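Local coordinates for protein glutamine synthetase (PDB 4BAX) that belongs to the glutamine synthetase family, pairing a beta-Grasp domain with a larger catalytic domain in an assembly of ten chains, at residues P66-G71 / R201-R206; A157-C162 / L167-I172; E175-Q180 / K220-D225; W181-G186 / D195-A200. All blocks are in the same frame, centred on the assembly; numbering follows the deposited sequence.

Along the chain, the loop 66-71 that follows strand 56-66 of the beta-Grasp region meets helix 190-210 in interaction 1, closing a large loop that contains interactions 2 and 4. Interaction 2 is a short closure, in which strand 169-174 folds back along helix 152-164. The chain then enters interaction 3, whose loop runs from 175-180 to 220-225, encloses interaction 4 and crosses interaction 1. Interaction 4 lays helix 190-210 against strand 180-188, the neighbour of strand 169-174 in the sheet. Interactions 1, 2 and 4 thus join the beta-Grasp loop, two helices and the catalytic sheet, while interaction 3 brings together two loops farther away.

Interaction 1: P66-G71 / R201-R206; sequences PDPIRG and RWLLYR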
loop_
_atom_site.group_PDB
_atom_site.type_symbol
_atom_site.label_atom_id
_atom_site.label_comp_id
_atom_site.label_asym_id
_atom_site.label_seq_id
_atom_site.Cartn_x
_atom_site.Cartn_y
_atom_site.Cartn_z
ATOM N N PRO A 66 -40.639 2.965 18.289
ATOM C CA PRO A 66 -40.050 1.785 17.650
ATOM C C PRO A 66 -38.558 1.928 17.400
ATOM O O PRO A 66 -38.090 3.031 17.134
ATOM C CB PRO A 66 -40.797 1.718 16.315
ATOM C CG PRO A 66 -42.082 2.461 16.547
ATOM C CD PRO A 66 -41.697 3.575 17.460
ATOM N N ASP A 67 -37.833 0.810 17.501
ATOM C CA ASP A 67 -36.426 0.737 17.128
ATOM C C ASP A 67 -36.360 0.467 15.635
ATOM O O ASP A 67 -36.621 -0.643 15.190
ATOM C CB ASP A 67 -35.753 -0.410 17.901
ATOM C CG ASP A 67 -34.236 -0.423 17.756
ATOM O OD1 ASP A 67 -33.731 0.035 16.708
ATOM O OD2 ASP A 67 -33.545 -0.903 18.681
ATOM N N PRO A 68 -35.995 1.497 14.856
ATOM C CA PRO A 68 -35.935 1.485 13.384
ATOM C C PRO A 68 -34.787 0.641 12.819
ATOM O O PRO A 68 -34.849 0.152 11.677
ATOM C CB PRO A 68 -35.736 2.966 13.044
ATOM C CG PRO A 68 -34.990 3.516 14.225
ATOM C CD PRO A 68 -35.550 2.787 15.420
ATOM N N ILE A 69 -33.715 0.533 13.593
ATOM C CA ILE A 69 -32.567 -0.278 13.209
ATOM C C ILE A 69 -32.792 -1.778 13.412
ATOM O O ILE A 69 -32.577 -2.596 12.518
ATOM C CB ILE A 69 -31.302 0.186 13.942
ATOM C CG1 ILE A 69 -31.017 1.638 13.545
ATOM C CG2 ILE A 69 -30.141 -0.701 13.592
ATOM C CD1 ILE A 69 -29.913 2.258 14.305
ATOM N N ARG A 70 -33.206 -2.130 14.620
ATOM C CA ARG A 70 -33.512 -3.509 14.927
ATOM C C ARG A 70 -34.770 -3.986 14.210
ATOM O O ARG A 70 -34.843 -5.141 13.785
ATOM C CB ARG A 70 -33.652 -3.698 16.432
ATOM C CG ARG A 70 -32.366 -4.116 17.095
ATOM C CD ARG A 70 -32.412 -3.820 18.567
ATOM N NE ARG A 70 -31.157 -4.170 19.214
ATOM C CZ ARG A 70 -30.885 -3.880 20.482
ATOM N NH1 ARG A 70 -31.782 -3.238 21.234
ATOM N NH2 ARG A 70 -29.714 -4.235 20.995
ATOM N N GLY A 71 -35.756 -3.099 14.089
ATOM C CA GLY A 71 -36.990 -3.445 13.413
ATOM C C GLY A 71 -37.922 -4.303 14.255
ATOM O O GLY A 71 -37.732 -4.443 15.469
ATOM N N ARG A 201 -30.732 12.391 18.005
ATOM C CA ARG A 201 -29.273 12.453 18.137
ATOM C C ARG A 201 -28.728 11.046 18.313
ATOM O O ARG A 201 -27.742 10.644 17.677
ATOM C CB ARG A 201 -28.846 13.310 19.333
ATOM C CG ARG A 201 -28.817 14.816 19.065
ATOM C CD ARG A 201 -29.076 15.604 20.369
ATOM N NE ARG A 201 -28.922 17.050 20.200
ATOM C CZ ARG A 201 -28.418 17.890 21.111
ATOM N NH1 ARG A 201 -28.011 17.449 22.303
ATOM N NH2 ARG A 201 -28.332 19.192 20.829
ATOM N N TRP A 202 -29.377 10.293 19.184
ATOM C CA TRP A 202 -28.909 8.954 19.453
ATOM C C TRP A 202 -28.964 8.152 18.149
ATOM O O TRP A 202 -28.048 7.375 17.854
ATOM C CB TRP A 202 -29.727 8.284 20.577
ATOM C CG TRP A 202 -29.206 6.916 20.920
ATOM C CD1 TRP A 202 -28.250 6.621 21.862
ATOM C CD2 TRP A 202 -29.586 5.655 20.326
ATOM N NE1 TRP A 202 -28.010 5.258 21.882
ATOM C CE2 TRP A 202 -28.822 4.646 20.958
ATOM C CE3 TRP A 202 -30.485 5.286 19.320
ATOM C CZ2 TRP A 202 -28.945 3.296 20.627
ATOM C CZ3 TRP A 202 -30.598 3.948 18.996
ATOM C CH2 TRP A 202 -29.835 2.969 19.649
ATOM N N LEU A 203 -30.013 8.367 17.358
ATOM C CA LEU A 203 -30.160 7.679 16.082
ATOM C C LEU A 203 -29.080 8.088 15.063
ATOM O O LEU A 203 -28.662 7.261 14.230
ATOM C CB LEU A 203 -31.553 7.922 15.516
ATOM C CG LEU A 203 -32.686 7.091 16.122
ATOM C CD1 LEU A 203 -34.033 7.615 15.621
ATOM C CD2 LEU A 203 -32.540 5.615 15.781
ATOM N N LEU A 204 -28.639 9.347 15.102
ATOM C CA LEU A 204 -27.597 9.794 14.174
ATOM C C LEU A 204 -26.249 9.112 14.434
ATOM O O LEU A 204 -25.667 8.494 13.528
ATOM C CB LEU A 204 -27.453 11.316 14.218
ATOM C CG LEU A 204 -26.328 11.861 13.309
ATOM C CD1 LEU A 204 -26.599 11.719 11.788
ATOM C CD2 LEU A 204 -26.014 13.313 13.681
ATOM N N TYR A 205 -25.817 9.143 15.694
ATOM C CA TYR A 205 -24.556 8.536 16.092
ATOM C C TYR A 205 -24.597 7.070 15.785
ATOM O O TYR A 205 -23.664 6.494 15.241
ATOM C CB TYR A 205 -24.365 8.669 17.592
ATOM C CG TYR A 205 -24.201 10.057 18.130
ATOM C CD1 TYR A 205 -23.285 10.954 17.585
ATOM C CD2 TYR A 205 -24.943 10.462 19.234
ATOM C CE1 TYR A 205 -23.143 12.233 18.131
ATOM C CE2 TYR A 205 -24.807 11.717 19.771
ATOM C CZ TYR A 205 -23.913 12.598 19.231
ATOM O OH TYR A 205 -23.810 13.849 19.802
ATOM N N ARG A 206 -25.711 6.476 16.169
ATOM C CA ARG A 206 -25.898 5.053 16.017
ATOM C C ARG A 206 -25.994 4.605 14.546
ATOM O O ARG A 206 -25.325 3.648 14.149
ATOM C CB ARG A 206 -27.089 4.599 16.852
ATOM C CG ARG A 206 -27.552 3.189 16.639
ATOM C CD ARG A 206 -26.643 2.175 17.252
ATOM N NE ARG A 206 -27.128 0.823 17.011
ATOM C CZ ARG A 206 -26.925 0.153 15.881
ATOM N NH1 ARG A 206 -26.256 0.721 14.874
ATOM N NH2 ARG A 206 -27.402 -1.084 15.748
#
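Ile69 lies over one face of the Arg206 guanidinium, with CD1 above the centre of the flat group, 3.9 Å from its plane. The same CD1 also touches the aliphatic stem, 3.4 Å from Arg206 CG, while the other branch reaches the end of the arginine, with Ile69 CG2 3.5 Å from Arg206 NH2. Arginine suits the place because its stem and the face of its guanidinium accept an apolar neighbour, leaving its N-H groups at the rim, where NH1 has a long, weak ion pair with Asp210. CG is anti to the backbone N (chi1 171°) and the chain then bends at chi2 (74°), which lays one face of the guanidinium against the isoleucine. One turn earlier on the helix, Leu203 sends CD2 against the ring of Pro68, 3.6 Å from its CG. The rigid proline and the branched leucine make a purely apolar pair.

Residues 66-71 lie in the connection between strands 56-66 and 75-82 of the beta-Grasp fold, whereas helix 190-210 belongs to the catalytic region, and the contact bridges the two. An Asx motif shapes the loop: Asp67 OD1 accepts the backbone N of Arg70 at 3.1 Å, nearly straight (174°), approached from above the carboxylate plane. The backbone adds a bond from Gly71 N to Asp67 O, and the positive phi of Gly71 favours glycine. Arg70 is engaged elsewhere, in salt bridges with Glu7 and with Glu156 of a neighbouring subunit; Val144 of that subunit packs on Arg206.

Interaction 2: A157-C162 / L167-I172; sequences AHLENC and LGISGI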
loop_
_atom_site.group_PDB
_atom_site.type_symbol
_atom_site.label_atom_id
_atom_site.label_comp_id
_atom_site.label_asym_id
_atom_site.label_seq_id
_atom_site.Cartn_x
_atom_site.Cartn_y
_atom_site.Cartn_z
ATOM N N ALA A 157 -30.101 7.454 5.666
ATOM C CA ALA A 157 -30.420 6.342 6.562
ATOM C C ALA A 157 -31.009 6.858 7.882
ATOM O O ALA A 157 -32.002 6.312 8.403
ATOM C CB ALA A 157 -29.191 5.507 6.811
ATOM N N HIS A 158 -30.429 7.938 8.387
ATOM C CA HIS A 158 -30.895 8.567 9.610
ATOM C C HIS A 158 -32.300 9.188 9.484
ATOM O O HIS A 158 -33.154 9.023 10.377
ATOM C CB HIS A 158 -29.892 9.602 10.051
ATOM C CG HIS A 158 -30.363 10.463 11.176
ATOM N ND1 HIS A 158 -30.721 11.783 11.002
ATOM C CD2 HIS A 158 -30.536 10.190 12.489
ATOM C CE1 HIS A 158 -31.082 12.290 12.165
ATOM N NE2 HIS A 158 -30.979 11.345 13.084
ATOM N N LEU A 159 -32.559 9.868 8.369
ATOM C CA LEU A 159 -33.877 10.470 8.184
ATOM C C LEU A 159 -34.969 9.394 8.117
ATOM O O LEU A 159 -36.017 9.518 8.775
ATOM C CB LEU A 159 -33.901 11.379 6.955
ATOM C CG LEU A 159 -35.269 11.853 6.480
ATOM C CD1 LEU A 159 -35.846 12.877 7.448
ATOM C CD2 LEU A 159 -35.156 12.432 5.091
ATOM N N GLU A 160 -34.716 8.339 7.340
ATOM C CA GLU A 160 -35.656 7.228 7.242
ATOM C C GLU A 160 -35.818 6.553 8.610
ATOM O O GLU A 160 -36.922 6.220 9.027
ATOM C CB GLU A 160 -35.202 6.223 6.177
ATOM C CG GLU A 160 -36.160 5.034 5.950
ATOM C CD GLU A 160 -37.546 5.466 5.400
ATOM O OE1 GLU A 160 -37.782 6.676 5.184
ATOM O OE2 GLU A 160 -38.418 4.593 5.185
ATOM N N ASN A 161 -34.717 6.450 9.350
ATOM C CA ASN A 161 -34.763 5.878 10.684
ATOM C C ASN A 161 -35.595 6.723 11.658
ATOM O O ASN A 161 -36.372 6.165 12.440
ATOM C CB ASN A 161 -33.343 5.686 11.215
ATOM C CG ASN A 161 -32.706 4.403 10.700
ATOM O OD1 ASN A 161 -33.408 3.506 10.237
ATOM N ND2 ASN A 161 -31.380 4.308 10.782
ATOM N N CYS A 162 -35.459 8.047 11.596
ATOM C CA CYS A 162 -36.221 8.960 12.459
ATOM C C CYS A 162 -37.742 8.860 12.169
ATOM O O CYS A 162 -38.584 8.858 13.087
ATOM C CB CYS A 162 -35.734 10.402 12.272
ATOM S SG CYS A 162 -34.101 10.761 13.076
ATOM N N LEU A 167 -40.651 10.207 14.736
ATOM C CA LEU A 167 -40.263 11.538 15.185
ATOM C C LEU A 167 -40.736 12.658 14.260
ATOM O O LEU A 167 -40.906 12.448 13.050
ATOM C CB LEU A 167 -38.765 11.610 15.364
ATOM C CG LEU A 167 -38.160 10.474 16.173
ATOM C CD1 LEU A 167 -36.638 10.758 16.326
ATOM C CD2 LEU A 167 -38.884 10.375 17.513
ATOM N N GLY A 168 -40.996 13.833 14.828
ATOM C CA GLY A 168 -41.517 14.932 14.034
ATOM C C GLY A 168 -40.398 15.675 13.329
ATOM O O GLY A 168 -39.930 16.733 13.771
ATOM N N ILE A 169 -39.960 15.103 12.215
ATOM C CA ILE A 169 -38.922 15.720 11.426
ATOM C C ILE A 169 -39.615 16.480 10.315
ATOM O O ILE A 169 -40.443 15.907 9.606
ATOM C CB ILE A 169 -38.007 14.661 10.802
ATOM C CG1 ILE A 169 -37.509 13.689 11.878
ATOM C CG2 ILE A 169 -36.854 15.326 10.068
ATOM C CD1 ILE A 169 -36.640 14.353 12.917
ATOM N N SER A 170 -39.275 17.756 10.140
ATOM C CA SER A 170 -39.941 18.543 9.100
ATOM C C SER A 170 -39.114 18.645 7.846
ATOM O O SER A 170 -39.671 18.853 6.749
ATOM C CB SER A 170 -40.309 19.945 9.597
ATOM O OG SER A 170 -39.251 20.514 10.346
ATOM N N GLY A 171 -37.796 18.506 8.007
ATOM C CA GLY A 171 -36.881 18.586 6.882
ATOM C C GLY A 171 -35.445 18.267 7.237
ATOM O O GLY A 171 -35.083 18.149 8.419
ATOM N N ILE A 172 -34.640 18.081 6.197
ATOM C CA ILE A 172 -33.199 17.972 6.327
ATOM C C ILE A 172 -32.577 18.744 5.167
ATOM O O ILE A 172 -33.208 18.906 4.109
ATOM C CB ILE A 172 -32.699 16.487 6.294
ATOM C CG1 ILE A 172 -33.119 15.806 4.989
ATOM C CG2 ILE A 172 -33.250 15.680 7.463
ATOM C CD1 ILE A 172 -32.112 14.804 4.487
#
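Leu167 N donates to Cys162 O, 3.0 Å away, in a bond bent only modestly at the hydrogen (160°), with the donor tilted from the carbonyl plane. It ties the chain down just after helix 152-164 ends. The Leu167 side chain turns the same way, so that CD1 comes within 4.1 Å of Cys162 SG, a small, weakly polar group that fits readily among aliphatic ones. Gly168 then forms the centre of an inverse gamma turn, leading the chain into strand 169-174. In this part of the catalytic region the strand runs back along the helix it follows: the axes of helix segment 157-162 and strand segment 169-172 are nearly antiparallel (172°) and 10.2 Å apart.

Leu159 uses both its methyls. CD1 lies 3.7 Å from Ile169 CG2 and also meets Ile172 CG2, while CD2 rests on Ile172 CD1, 3.9 Å away. A chi1 of 59° tucks Ile172 CG1 in between the two backbone bonds of its CA and presents two branches to the leucine at once. Ile169 uses its other arm on the cysteine, with CG1 3.8 Å from Cys162 CB. Ile172 itself pairs, antiparallel, with a strand of a neighbouring subunit, carrying the sheet across the interface.

Interaction 3: E175-Q180 / K220-D225; sequences EVMPGQ and KPVKGD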
loop_
_atom_site.group_PDB
_atom_site.type_symbol
_atom_site.label_atom_id
_atom_site.label_comp_id
_atom_site.label_asym_id
_atom_site.label_seq_id
_atom_site.Cartn_x
_atom_site.Cartn_y
_atom_site.Cartn_z
ATOM N N GLU A 175 -25.533 21.603 4.817
ATOM C CA GLU A 175 -25.162 22.938 5.298
ATOM C C GLU A 175 -23.947 23.557 4.602
ATOM O O GLU A 175 -23.391 22.976 3.673
ATOM C CB GLU A 175 -24.995 22.956 6.815
ATOM C CG GLU A 175 -26.275 23.340 7.569
ATOM C CD GLU A 175 -26.735 24.778 7.260
ATOM O OE1 GLU A 175 -25.864 25.679 7.177
ATOM O OE2 GLU A 175 -27.967 25.018 7.156
ATOM N N VAL A 176 -23.572 24.755 5.048
ATOM C CA VAL A 176 -22.543 25.574 4.410
ATOM C C VAL A 176 -21.138 24.937 4.407
ATOM O O VAL A 176 -20.421 25.001 3.414
ATOM C CB VAL A 176 -22.485 26.988 5.059
ATOM C CG1 VAL A 176 -21.296 27.801 4.492
ATOM C CG2 VAL A 176 -23.808 27.724 4.855
ATOM N N MET A 177 -20.759 24.320 5.521
ATOM C CA MET A 177 -19.505 23.585 5.613
ATOM C C MET A 177 -19.612 22.187 5.000
ATOM O O MET A 177 -20.632 21.511 5.129
ATOM C CB MET A 177 -19.073 23.489 7.072
ATOM C CG MET A 177 -17.628 23.030 7.233
ATOM S SD MET A 177 -17.180 22.740 8.952
ATOM C CE MET A 177 -16.025 21.400 8.800
ATOM N N PRO A 178 -18.550 21.744 4.311
ATOM C CA PRO A 178 -18.586 20.392 3.750
ATOM C C PRO A 178 -18.723 19.306 4.809
ATOM O O PRO A 178 -17.975 19.310 5.791
ATOM C CB PRO A 178 -17.225 20.273 3.038
ATOM C CG PRO A 178 -16.395 21.389 3.559
ATOM C CD PRO A 178 -17.342 22.480 3.897
ATOM N N GLY A 179 -19.642 18.370 4.578
ATOM C CA GLY A 179 -19.937 17.329 5.536
ATOM C C GLY A 179 -20.778 17.821 6.692
ATOM O O GLY A 179 -20.961 17.082 7.671
ATOM N N GLN A 180 -21.301 19.046 6.574
ATOM C CA GLN A 180 -22.180 19.609 7.591
ATOM C C GLN A 180 -23.609 19.531 7.115
ATOM O O GLN A 180 -23.922 19.857 5.960
ATOM C CB GLN A 180 -21.799 21.060 7.893
ATOM C CG GLN A 180 -22.257 21.588 9.257
ATOM C CD GLN A 180 -21.714 22.977 9.561
ATOM O OE1 GLN A 180 -22.079 23.969 8.916
ATOM N NE2 GLN A 180 -20.832 23.054 10.555
ATOM N N LYS A 220 -17.857 24.628 16.733
ATOM C CA LYS A 220 -16.874 25.083 15.762
ATOM C C LYS A 220 -15.835 23.986 15.468
ATOM O O LYS A 220 -14.684 24.086 15.888
ATOM C CB LYS A 220 -16.183 26.358 16.288
ATOM C CG LYS A 220 -15.353 27.153 15.271
ATOM C CD LYS A 220 -16.238 28.012 14.377
ATOM C CE LYS A 220 -15.408 28.982 13.526
ATOM N NZ LYS A 220 -16.122 29.437 12.290
ATOM N N PRO A 221 -16.231 22.954 14.711
ATOM C CA PRO A 221 -15.397 21.778 14.440
ATOM C C PRO A 221 -14.074 22.116 13.719
ATOM O O PRO A 221 -13.047 21.495 14.002
ATOM C CB PRO A 221 -16.315 20.895 13.578
ATOM C CG PRO A 221 -17.291 21.822 12.990
ATOM C CD PRO A 221 -17.529 22.866 14.029
ATOM N N VAL A 222 -14.091 23.099 12.822
ATOM C CA VAL A 222 -12.841 23.586 12.236
ATOM C C VAL A 222 -12.688 25.080 12.528
ATOM O O VAL A 222 -13.598 25.873 12.257
ATOM C CB VAL A 222 -12.800 23.353 10.702
ATOM C CG1 VAL A 222 -11.480 23.834 10.114
ATOM C CG2 VAL A 222 -13.023 21.877 10.366
ATOM N N LYS A 223 -11.520 25.478 13.029
ATOM C CA LYS A 223 -11.305 26.890 13.344
ATOM C C LYS A 223 -11.167 27.733 12.073
ATOM O O LYS A 223 -10.771 27.231 11.016
ATOM C CB LYS A 223 -10.108 27.103 14.279
ATOM C CG LYS A 223 -8.780 27.228 13.528
ATOM C CD LYS A 223 -7.598 26.583 14.260
ATOM C CE LYS A 223 -6.334 26.604 13.374
ATOM N NZ LYS A 223 -5.115 26.164 14.118
ATOM N N GLY A 224 -11.545 29.001 12.165
ATOM C CA GLY A 224 -11.463 29.872 11.014
ATOM C C GLY A 224 -12.785 30.299 10.413
ATOM O O GLY A 224 -13.792 30.414 11.104
ATOM N N ASP A 225 -12.795 30.465 9.101
ATOM C CA ASP A 225 -13.976 30.983 8.432
ATOM C C ASP A 225 -14.955 29.873 8.105
ATOM O O ASP A 225 -16.022 30.122 7.544
ATOM C CB ASP A 225 -13.578 31.724 7.160
ATOM C CG ASP A 225 -12.987 33.087 7.457
ATOM O OD1 ASP A 225 -13.334 33.668 8.517
ATOM O OD2 ASP A 225 -12.215 33.598 6.612
#
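Met177 makes the close part of this contact: its terminal methyl CE meets Val222 CG2 at 3.4 Å, and its sulfur SD lies 4.1 Å from Pro221 CG. The side chain starts out opposite the backbone N (chi1 -167°), stays extended through chi2 and bends only at chi3 (147°), so the thioether spans the separation between two backbones whose nearest CA atoms, those of Met177 and Val222, are 9.4 Å apart. A long, flexible apolar side chain suits that distance, and it slides past the proline ring while its tip crosses the valine.

Met177 also opens a type II beta turn that ends at Gln180, closed by the bond from Gln180 N to Met177 O. Gly179 has the positive phi this turn type favours in its third position. The turn links strands 169-174 and 180-188 of the catalytic sheet, and strand 110-121 packs against it, Thr118 touching both Met177 and Pro221.

The other side is looser. Pro221 and Val222 are already partly exposed, and Lys223, Gly224 and Asp225 lie in solvent. Lys220 NZ bends round to donate to Gly224 O, 2.8 Å away, and is also hydrogen-bonded to Trp226 O.

Interaction 4: W181-G186 / D195-A200; sequences WEFQVG and DQLWVA
Phe183 and Leu197 are brought together by their first torsions. The phenylalanine holds CG between its backbone N and carbonyl carbon (chi1 68°), and the leucine swings CG to the far side of CA-CB from its own N (chi1 178°), bringing its CD1 to the strand. This is helix-on-sheet packing in the catalytic region of the glutamine synthetase fold: helix 190-210 follows strand 180-188 directly in the chain and doubles back across it, the two short axes lying 9.1 Å apart at 150°.

The far corner of the Phe183 ring does the touching. CE1 is 3.8 Å from Leu197 CD1 and 3.9 Å from Ala200 CB, and the neighbouring CZ meets the same two methyls. Ala200, one turn on from Gln196, is small enough to let the wide ring settle close to the helix, while Leu197 CD1 lies against the same part of the ring. The ring also meets the imidazole of His158, whose NE2 donates to Ala200 O, so helix 152-164 joins the same buried layer.

Val185 extends the apolar row two residues along the strand, where its side chain again faces the helix. Its CG1 approaches Gln196 OE1 at 4.3 Å without bonding; that amide oxygen instead accepts the backbone N of Gly168, giving a buried polar group its partner. Val185 CG2 turns the other way, lying in plane at the edge of the Phe183 ring and 4.3 Å from Leu197 CD1.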
loop_
_atom_site.group_PDB
_atom_site.type_symbol
_atom_site.label_atom_id
_atom_site.label_comp_id
_atom_site.label_asym_id
_atom_site.label_seq_id
_atom_site.Cartn_x
_atom_site.Cartn_y
_atom_site.Cartn_z
ATOM N N TRP A 181 -24.474 19.118 8.041
ATOM C CA TRP A 181 -25.862 18.837 7.725
ATOM C C TRP A 181 -26.792 19.358 8.809
ATOM O O TRP A 181 -26.354 19.690 9.928
ATOM C CB TRP A 181 -26.064 17.330 7.556
ATOM C CG TRP A 181 -25.357 16.733 6.381
ATOM C CD1 TRP A 181 -24.066 16.298 6.344
ATOM C CD2 TRP A 181 -25.892 16.508 5.073
ATOM N NE1 TRP A 181 -23.763 15.808 5.096
ATOM C CE2 TRP A 181 -24.870 15.923 4.299
ATOM C CE3 TRP A 181 -27.137 16.734 4.484
ATOM C CZ2 TRP A 181 -25.056 15.566 2.967
ATOM C CZ3 TRP A 181 -27.317 16.373 3.154
ATOM C CH2 TRP A 181 -26.285 15.792 2.417
ATOM N N GLU A 182 -28.076 19.415 8.455
ATOM C CA GLU A 182 -29.119 19.841 9.373
ATOM C C GLU A 182 -30.379 19.005 9.227
ATOM O O GLU A 182 -30.714 18.566 8.128
ATOM C CB GLU A 182 -29.454 21.307 9.138
ATOM C CG GLU A 182 -30.384 21.919 10.157
ATOM C CD GLU A 182 -30.866 23.302 9.723
ATOM O OE1 GLU A 182 -30.037 24.254 9.752
ATOM O OE2 GLU A 182 -32.056 23.439 9.343
ATOM N N PHE A 183 -31.049 18.762 10.351
ATOM C CA PHE A 183 -32.417 18.245 10.357
ATOM C C PHE A 183 -33.270 19.084 11.309
ATOM O O PHE A 183 -32.770 19.595 12.308
ATOM C CB PHE A 183 -32.474 16.733 10.665
ATOM C CG PHE A 183 -32.071 16.373 12.081
ATOM C CD1 PHE A 183 -32.985 16.426 13.125
ATOM C CD2 PHE A 183 -30.769 16.002 12.372
ATOM C CE1 PHE A 183 -32.606 16.102 14.436
ATOM C CE2 PHE A 183 -30.396 15.681 13.675
ATOM C CZ PHE A 183 -31.323 15.729 14.702
ATOM N N GLN A 184 -34.548 19.243 10.989
ATOM C CA GLN A 184 -35.418 20.120 11.769
ATOM C C GLN A 184 -36.461 19.299 12.516
ATOM O O GLN A 184 -37.193 18.516 11.896
ATOM C CB GLN A 184 -36.091 21.149 10.854
ATOM C CG GLN A 184 -35.100 22.043 10.101
ATOM C CD GLN A 184 -35.093 21.747 8.610
ATOM O OE1 GLN A 184 -36.128 21.392 8.045
ATOM N NE2 GLN A 184 -33.931 21.887 7.962
ATOM N N VAL A 185 -36.542 19.497 13.832
ATOM C CA VAL A 185 -37.520 18.806 14.649
ATOM C C VAL A 185 -38.578 19.787 15.131
ATOM O O VAL A 185 -38.261 20.828 15.723
ATOM C CB VAL A 185 -36.881 18.137 15.866
ATOM C CG1 VAL A 185 -37.912 17.247 16.564
ATOM C CG2 VAL A 185 -35.693 17.325 15.451
ATOM N N GLY A 186 -39.839 19.429 14.917
ATOM C CA GLY A 186 -40.941 20.263 15.347
ATOM C C GLY A 186 -41.950 20.462 14.226
ATOM O O GLY A 186 -41.808 19.905 13.140
ATOM N N ASP A 195 -37.401 15.399 23.967
ATOM C CA ASP A 195 -37.306 13.951 24.003
ATOM C C ASP A 195 -36.980 13.415 22.616
ATOM O O ASP A 195 -36.096 12.557 22.481
ATOM C CB ASP A 195 -38.609 13.327 24.510
ATOM C CG ASP A 195 -38.800 13.517 26.015
ATOM O OD1 ASP A 195 -37.797 13.777 26.722
ATOM O OD2 ASP A 195 -39.952 13.417 26.500
ATOM N N GLN A 196 -37.663 13.928 21.585
ATOM C CA GLN A 196 -37.468 13.421 20.217
ATOM C C GLN A 196 -36.071 13.750 19.668
ATOM O O GLN A 196 -35.426 12.899 19.051
ATOM C CB GLN A 196 -38.565 13.946 19.266
ATOM C CG GLN A 196 -39.999 13.480 19.577
ATOM C CD GLN A 196 -40.978 13.633 18.398
ATOM O OE1 GLN A 196 -40.572 13.933 17.275
ATOM N NE2 GLN A 196 -42.273 13.389 18.654
ATOM N N LEU A 197 -35.581 14.949 19.984
ATOM C CA LEU A 197 -34.259 15.406 19.557
ATOM C C LEU A 197 -33.124 14.545 20.141
ATOM O O LEU A 197 -32.135 14.219 19.434
ATOM C CB LEU A 197 -34.058 16.884 19.927
ATOM C CG LEU A 197 -32.684 17.473 19.569
ATOM C CD1 LEU A 197 -32.356 17.243 18.090
ATOM C CD2 LEU A 197 -32.592 18.966 19.890
ATOM N N TRP A 198 -33.266 14.176 21.420
ATOM C CA TRP A 198 -32.272 13.319 22.061
ATOM C C TRP A 198 -32.232 11.957 21.394
ATOM O O TRP A 198 -31.157 11.405 21.110
ATOM C CB TRP A 198 -32.552 13.162 23.564
ATOM C CG TRP A 198 -31.864 14.203 24.385
ATOM C CD1 TRP A 198 -32.448 15.114 25.245
ATOM C CD2 TRP A 198 -30.473 14.499 24.378
ATOM N NE1 TRP A 198 -31.482 15.929 25.802
ATOM C CE2 TRP A 198 -30.262 15.575 25.282
ATOM C CE3 TRP A 198 -29.368 13.949 23.711
ATOM C CZ2 TRP A 198 -28.986 16.106 25.529
ATOM C CZ3 TRP A 198 -28.104 14.482 23.953
ATOM C CH2 TRP A 198 -27.926 15.544 24.857
ATOM N N VAL A 199 -33.419 11.460 21.085
ATOM C CA VAL A 199 -33.541 10.183 20.432
ATOM C C VAL A 199 -33.009 10.289 18.998
ATOM O O VAL A 199 -32.291 9.413 18.499
ATOM C CB VAL A 199 -34.984 9.677 20.473
ATOM C CG1 VAL A 199 -35.118 8.447 19.600
ATOM C CG2 VAL A 199 -35.399 9.372 21.915
ATOM N N ALA A 200 -33.342 11.401 18.352
ATOM C CA ALA A 200 -32.862 11.638 17.010
ATOM C C ALA A 200 -31.314 11.766 16.975
ATOM O O ALA A 200 -30.667 11.279 16.032
ATOM C CB ALA A 200 -33.552 12.872 16.390
#